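Local structure of type-iv like pilin ttha1219 (Thermus thermophilus, 5G23) at residues Gly43-Glu48 and Gly219-Glu224; Gln70-Ser75 and Ser174-Tyr179. The protein is a type IV-like pilin, probably anchored by an N-terminal hydrophobic helix and linked to the pilus machinery of natural competence and DNA uptake. All coordinates share one frame; numbering follows the deposited sequence.

Interaction 1. Residues Gly43-Glu48 and Gly219-Glu224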
loop_
_atom_site.group_PDB
_atom_site.type_symbol
_atom_site.label_atom_id
_atom_site.label_comp_id
_atom_site.label_asym_id
_atom_site.label_seq_id
_atom_site.Cartn_x
_atom_site.Cartn_y
_atom_site.Cartn_z
ATOM N N GLY B 43 -7.946 -0.335 -16.292
ATOM C CA GLY B 43 -7.065 -1.361 -16.844
ATOM C C GLY B 43 -6.406 -2.010 -15.643
ATOM O O GLY B 43 -6.124 -1.346 -14.619
ATOM N N ARG B 44 -6.123 -3.294 -15.791
ATOM C CA ARG B 44 -5.473 -4.058 -14.771
ATOM C C ARG B 44 -4.091 -3.508 -14.351
ATOM O O ARG B 44 -3.788 -3.359 -13.161
ATOM C CB ARG B 44 -5.381 -5.519 -15.238
ATOM C CG ARG B 44 -4.743 -6.431 -14.251
ATOM C CD ARG B 44 -4.659 -7.861 -14.765
ATOM N NE ARG B 44 -3.945 -8.710 -13.844
ATOM C CZ ARG B 44 -3.510 -9.919 -14.125
ATOM N NH1 ARG B 44 -3.778 -10.436 -15.298
ATOM N NH2 ARG B 44 -2.877 -10.643 -13.224
ATOM N N LEU B 45 -3.279 -3.163 -15.334
ATOM C CA LEU B 45 -1.946 -2.622 -15.059
ATOM C C LEU B 45 -2.015 -1.233 -14.412
ATOM O O LEU B 45 -1.310 -0.977 -13.421
ATOM C CB LEU B 45 -1.116 -2.611 -16.351
ATOM C CG LEU B 45 0.302 -2.155 -16.161
ATOM C CD1 LEU B 45 1.033 -3.027 -15.169
ATOM C CD2 LEU B 45 1.037 -2.207 -17.514
ATOM N N ALA B 46 -2.889 -0.356 -14.932
ATOM C CA ALA B 46 -3.117 0.926 -14.299
ATOM C C ALA B 46 -3.523 0.772 -12.814
ATOM O O ALA B 46 -3.019 1.504 -11.960
ATOM C CB ALA B 46 -4.202 1.740 -15.008
ATOM N N ASP B 47 -4.377 -0.199 -12.521
ATOM C CA ASP B 47 -4.831 -0.433 -11.120
ATOM C C ASP B 47 -3.681 -0.897 -10.276
ATOM O O ASP B 47 -3.519 -0.486 -9.091
ATOM C CB ASP B 47 -5.989 -1.435 -11.048
ATOM C CG ASP B 47 -7.279 -0.878 -11.569
ATOM O OD1 ASP B 47 -7.428 0.369 -11.772
ATOM O OD2 ASP B 47 -8.181 -1.717 -11.780
ATOM N N GLU B 48 -2.784 -1.659 -10.875
ATOM C CA GLU B 48 -1.622 -2.109 -10.101
ATOM C C GLU B 48 -0.633 -0.976 -9.828
ATOM O O GLU B 48 0.043 -0.959 -8.807
ATOM C CB GLU B 48 -0.834 -3.168 -10.816
ATOM C CG GLU B 48 0.053 -3.945 -9.892
ATOM C CD GLU B 48 0.723 -5.139 -10.589
ATOM O OE1 GLU B 48 0.557 -5.361 -11.846
ATOM O OE2 GLU B 48 1.380 -5.902 -9.835
ATOM N N GLY B 219 5.036 -4.315 -29.242
ATOM C CA GLY B 219 3.605 -4.647 -29.184
ATOM C C GLY B 219 3.034 -4.753 -27.752
ATOM O O GLY B 219 1.851 -5.019 -27.555
ATOM N N ARG B 220 3.856 -4.607 -26.716
ATOM C CA ARG B 220 3.350 -4.779 -25.319
ATOM C C ARG B 220 2.413 -3.660 -24.892
ATOM O O ARG B 220 2.501 -2.516 -25.390
ATOM C CB ARG B 220 4.513 -4.895 -24.359
ATOM C CG ARG B 220 5.231 -6.222 -24.508
ATOM C CD ARG B 220 6.521 -6.243 -23.759
ATOM N NE ARG B 220 6.362 -6.242 -22.324
ATOM C CZ ARG B 220 6.412 -7.305 -21.519
ATOM N NH1 ARG B 220 6.443 -8.508 -21.991
ATOM N NH2 ARG B 220 6.350 -7.140 -20.217
ATOM N N LEU B 221 1.507 -3.973 -23.977
ATOM C CA LEU B 221 0.671 -2.938 -23.363
ATOM C C LEU B 221 1.515 -2.168 -22.347
ATOM O O LEU B 221 2.129 -2.787 -21.482
ATOM C CB LEU B 221 -0.511 -3.575 -22.646
ATOM C CG LEU B 221 -1.586 -2.717 -21.999
ATOM C CD1 LEU B 221 -2.904 -3.448 -21.819
ATOM C CD2 LEU B 221 -1.119 -2.383 -20.609
ATOM N N ARG B 222 1.474 -0.851 -22.427
ATOM C CA ARG B 222 2.202 0.023 -21.513
ATOM C C ARG B 222 1.279 0.931 -20.754
ATOM O O ARG B 222 0.238 1.353 -21.285
ATOM C CB ARG B 222 3.249 0.838 -22.220
ATOM C CG ARG B 222 4.490 0.042 -22.490
ATOM C CD ARG B 222 5.589 0.777 -23.268
ATOM N NE ARG B 222 6.693 -0.200 -23.295
ATOM C CZ ARG B 222 6.800 -1.246 -24.124
ATOM N NH1 ARG B 222 6.073 -1.346 -25.235
ATOM N NH2 ARG B 222 7.727 -2.168 -23.900
ATOM N N ALA B 223 1.620 1.161 -19.488
ATOM C CA ALA B 223 0.896 2.145 -18.654
ATOM C C ALA B 223 1.929 2.854 -17.760
ATOM O O ALA B 223 2.993 2.302 -17.480
ATOM C CB ALA B 223 -0.129 1.480 -17.798
ATOM N N GLU B 224 1.611 4.071 -17.404
ATOM C CA GLU B 224 2.515 4.889 -16.581
ATOM C C GLU B 224 1.768 5.633 -15.516
ATOM O O GLU B 224 0.539 5.774 -15.554
ATOM C CB GLU B 224 3.286 5.875 -17.465
ATOM C CG GLU B 224 2.343 6.970 -18.047
ATOM C CD GLU B 224 2.986 7.907 -19.029
ATOM O OE1 GLU B 224 4.223 7.813 -19.302
ATOM O OE2 GLU B 224 2.209 8.724 -19.610
#
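The side chain of L45 leaves the first turn of helix 44-61 and lands on strand 221-230 between L221 and A223, two residues of one strand face. One methyl does most of the touching: CD2 of L45 lies 3.8 Å from CD2 of L221 and 3.9 Å from CB of A223. With CG anti to the backbone N (chi1 -176°), L45 reaches across to the strand, and its CG also comes within 4.0 Å of A223 CB. The two leucines run past each other in opposite directions, touching through one CD2 methyl each. This tight part is purely apolar. Away from it the fit loosens quickly: A46 contributes little more than its backbone N, 4.4 Å from A223 CB, and is partly exposed. On the far face of the strand, R222 bridges to E143 and D218, while R44 leads away to salt bridges with E139 and E48 of the second subunit. The helix start and strand segment run at 30° to each other with axes 8.1 Å apart. V184 of the adjacent strand 173-184 touches both L45 and L221, and the helix start lies over one face of the four-stranded sheet, at its outermost strand 221-230.

Interaction 2. Residues Gln70-Ser75 and Ser174-Tyr179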
loop_
_atom_site.group_PDB
_atom_site.type_symbol
_atom_site.label_atom_id
_atom_site.label_comp_id
_atom_site.label_asym_id
_atom_site.label_seq_id
_atom_site.Cartn_x
_atom_site.Cartn_y
_atom_site.Cartn_z
ATOM N N GLN B 70 20.261 12.690 8.947
ATOM C CA GLN B 70 20.052 12.392 7.550
ATOM C C GLN B 70 18.671 11.750 7.384
ATOM O O GLN B 70 18.352 10.757 8.032
ATOM C CB GLN B 70 21.147 11.469 7.002
ATOM C CG GLN B 70 21.040 11.314 5.507
ATOM C CD GLN B 70 22.207 10.603 4.884
ATOM O OE1 GLN B 70 22.399 9.390 5.081
ATOM N NE2 GLN B 70 22.937 11.307 4.050
ATOM N N ALA B 71 17.855 12.370 6.554
ATOM C CA ALA B 71 16.448 12.017 6.442
ATOM C C ALA B 71 16.096 11.412 5.104
ATOM O O ALA B 71 15.169 10.649 5.027
ATOM C CB ALA B 71 15.579 13.264 6.693
ATOM N N LEU B 72 16.842 11.755 4.056
ATOM C CA LEU B 72 16.532 11.345 2.711
ATOM C C LEU B 72 17.800 11.294 1.899
ATOM O O LEU B 72 18.659 12.222 1.978
ATOM C CB LEU B 72 15.541 12.320 2.076
ATOM C CG LEU B 72 15.027 11.960 0.697
ATOM C CD1 LEU B 72 13.973 10.904 0.785
ATOM C CD2 LEU B 72 14.471 13.196 -0.022
ATOM N N VAL B 73 17.916 10.262 1.089
ATOM C CA VAL B 73 18.950 10.212 0.053
ATOM C C VAL B 73 18.323 9.795 -1.236
ATOM O O VAL B 73 17.693 8.734 -1.332
ATOM C CB VAL B 73 20.089 9.222 0.394
ATOM C CG1 VAL B 73 21.102 9.175 -0.719
ATOM C CG2 VAL B 73 20.831 9.632 1.646
ATOM N N LEU B 74 18.516 10.625 -2.265
ATOM C CA LEU B 74 18.058 10.345 -3.625
ATOM C C LEU B 74 19.244 10.003 -4.508
ATOM O O LEU B 74 20.218 10.746 -4.480
ATOM C CB LEU B 74 17.335 11.523 -4.228
ATOM C CG LEU B 74 16.131 11.918 -3.416
ATOM C CD1 LEU B 74 15.532 13.231 -3.966
ATOM C CD2 LEU B 74 15.059 10.864 -3.429
ATOM N N SER B 75 19.140 8.883 -5.240
ATOM C CA SER B 75 20.232 8.340 -6.104
ATOM C C SER B 75 19.738 8.058 -7.512
ATOM O O SER B 75 19.486 6.918 -7.846
ATOM C CB SER B 75 20.731 6.999 -5.517
ATOM O OG SER B 75 21.210 7.280 -4.215
ATOM N N SER B 174 10.183 20.221 -0.457
ATOM C CA SER B 174 8.765 20.315 -0.138
ATOM C C SER B 174 7.944 19.137 -0.674
ATOM O O SER B 174 6.826 18.933 -0.207
ATOM C CB SER B 174 8.224 21.678 -0.542
ATOM O OG SER B 174 8.128 21.807 -1.897
ATOM N N ALA B 175 8.444 18.463 -1.707
ATOM C CA ALA B 175 7.707 17.353 -2.358
ATOM C C ALA B 175 8.593 16.487 -3.185
ATOM O O ALA B 175 9.681 16.913 -3.586
ATOM C CB ALA B 175 6.554 17.872 -3.176
ATOM N N LEU B 176 8.137 15.270 -3.464
ATOM C CA LEU B 176 8.787 14.331 -4.375
ATOM C C LEU B 176 7.804 14.051 -5.505
ATOM O O LEU B 176 6.594 14.006 -5.259
ATOM C CB LEU B 176 9.137 13.022 -3.713
ATOM C CG LEU B 176 10.074 13.088 -2.512
ATOM C CD1 LEU B 176 10.245 11.706 -1.928
ATOM C CD2 LEU B 176 11.434 13.661 -2.906
ATOM N N ALA B 177 8.336 13.895 -6.684
ATOM C CA ALA B 177 7.591 13.375 -7.802
ATOM C C ALA B 177 8.138 12.011 -8.158
ATOM O O ALA B 177 9.348 11.836 -8.359
ATOM C CB ALA B 177 7.686 14.284 -9.001
ATOM N N LEU B 178 7.251 11.026 -8.239
ATOM C CA LEU B 178 7.599 9.673 -8.582
ATOM C C LEU B 178 6.904 9.248 -9.882
ATOM O O LEU B 178 5.756 9.648 -10.128
ATOM C CB LEU B 178 7.221 8.736 -7.449
ATOM C CG LEU B 178 8.044 9.051 -6.208
ATOM C CD1 LEU B 178 7.184 9.890 -5.314
ATOM C CD2 LEU B 178 8.424 7.800 -5.504
ATOM N N TYR B 179 7.647 8.524 -10.717
ATOM C CA TYR B 179 7.152 8.069 -12.014
ATOM C C TYR B 179 7.486 6.597 -12.204
ATOM O O TYR B 179 8.592 6.185 -11.981
ATOM C CB TYR B 179 7.781 8.895 -13.151
ATOM C CG TYR B 179 7.442 8.383 -14.513
ATOM C CD1 TYR B 179 6.283 8.767 -15.160
ATOM C CD2 TYR B 179 8.314 7.494 -15.185
ATOM C CE1 TYR B 179 5.948 8.290 -16.413
ATOM C CE2 TYR B 179 8.010 7.010 -16.453
ATOM C CZ TYR B 179 6.838 7.440 -17.082
ATOM O OH TYR B 179 6.522 6.945 -18.262
#
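L176 points one branch between L72 and L74, two leucines on the same face of strand 69-75. Its CD2 is the meeting point: L72 CD2 approaches L176 CD2 at 4.2 Å, and L74 CD1 stands 4.3 Å from that L176 methyl. All three residues are buried, yet the touch is light, one methyl against two; the nearest CA atoms, of L74 and L176, are 10.1 Å apart, a usual spacing for sheets packed face to face, and only side chains span the gap. L72 has CG anti to its own N (chi1 -175°), whereas L74 turns its CG to the other side of the backbone, chi1 -59°, and both send a methyl to L176. The next shell packs around them and helps to hold them. V83 of strand 82-88 touches L72 and L74, V162 lies on L72, and Y149 of strand 141-151 packs on L74 and L176. Backbone bonds hold strand 69-75 on both flanks, to W86 and Q84 on one and to V162 and Q160 on the other; A71 and L72 together face V162 in a classic beta bulge. The contact joins two antiparallel sheets: strand 69-75 sits between 82-88 and 160-165, and strand 173-184 between 141-151 and 221-230.

In the fold
The two contacts lie about 25 Å apart, centre to centre, and both use the four-stranded sheet, through its neighbouring strands 221-230 and 173-184. Interaction 1 is about 18 Å from the centre of the chain and near the subunit interface; interaction 2 is about 7 Å from that centre. Along the chain, helix 44-61 leads into strand 69-75, and interaction 2 nests inside the loop that interaction 1 closes. A probable hydrogen bond, 2.7 Å between Y179 OH and E224 OE1, ties their segments together. The sheet thus meets the N-terminal helix at one place and the larger sheet at another, joining three elements of this pilin domain.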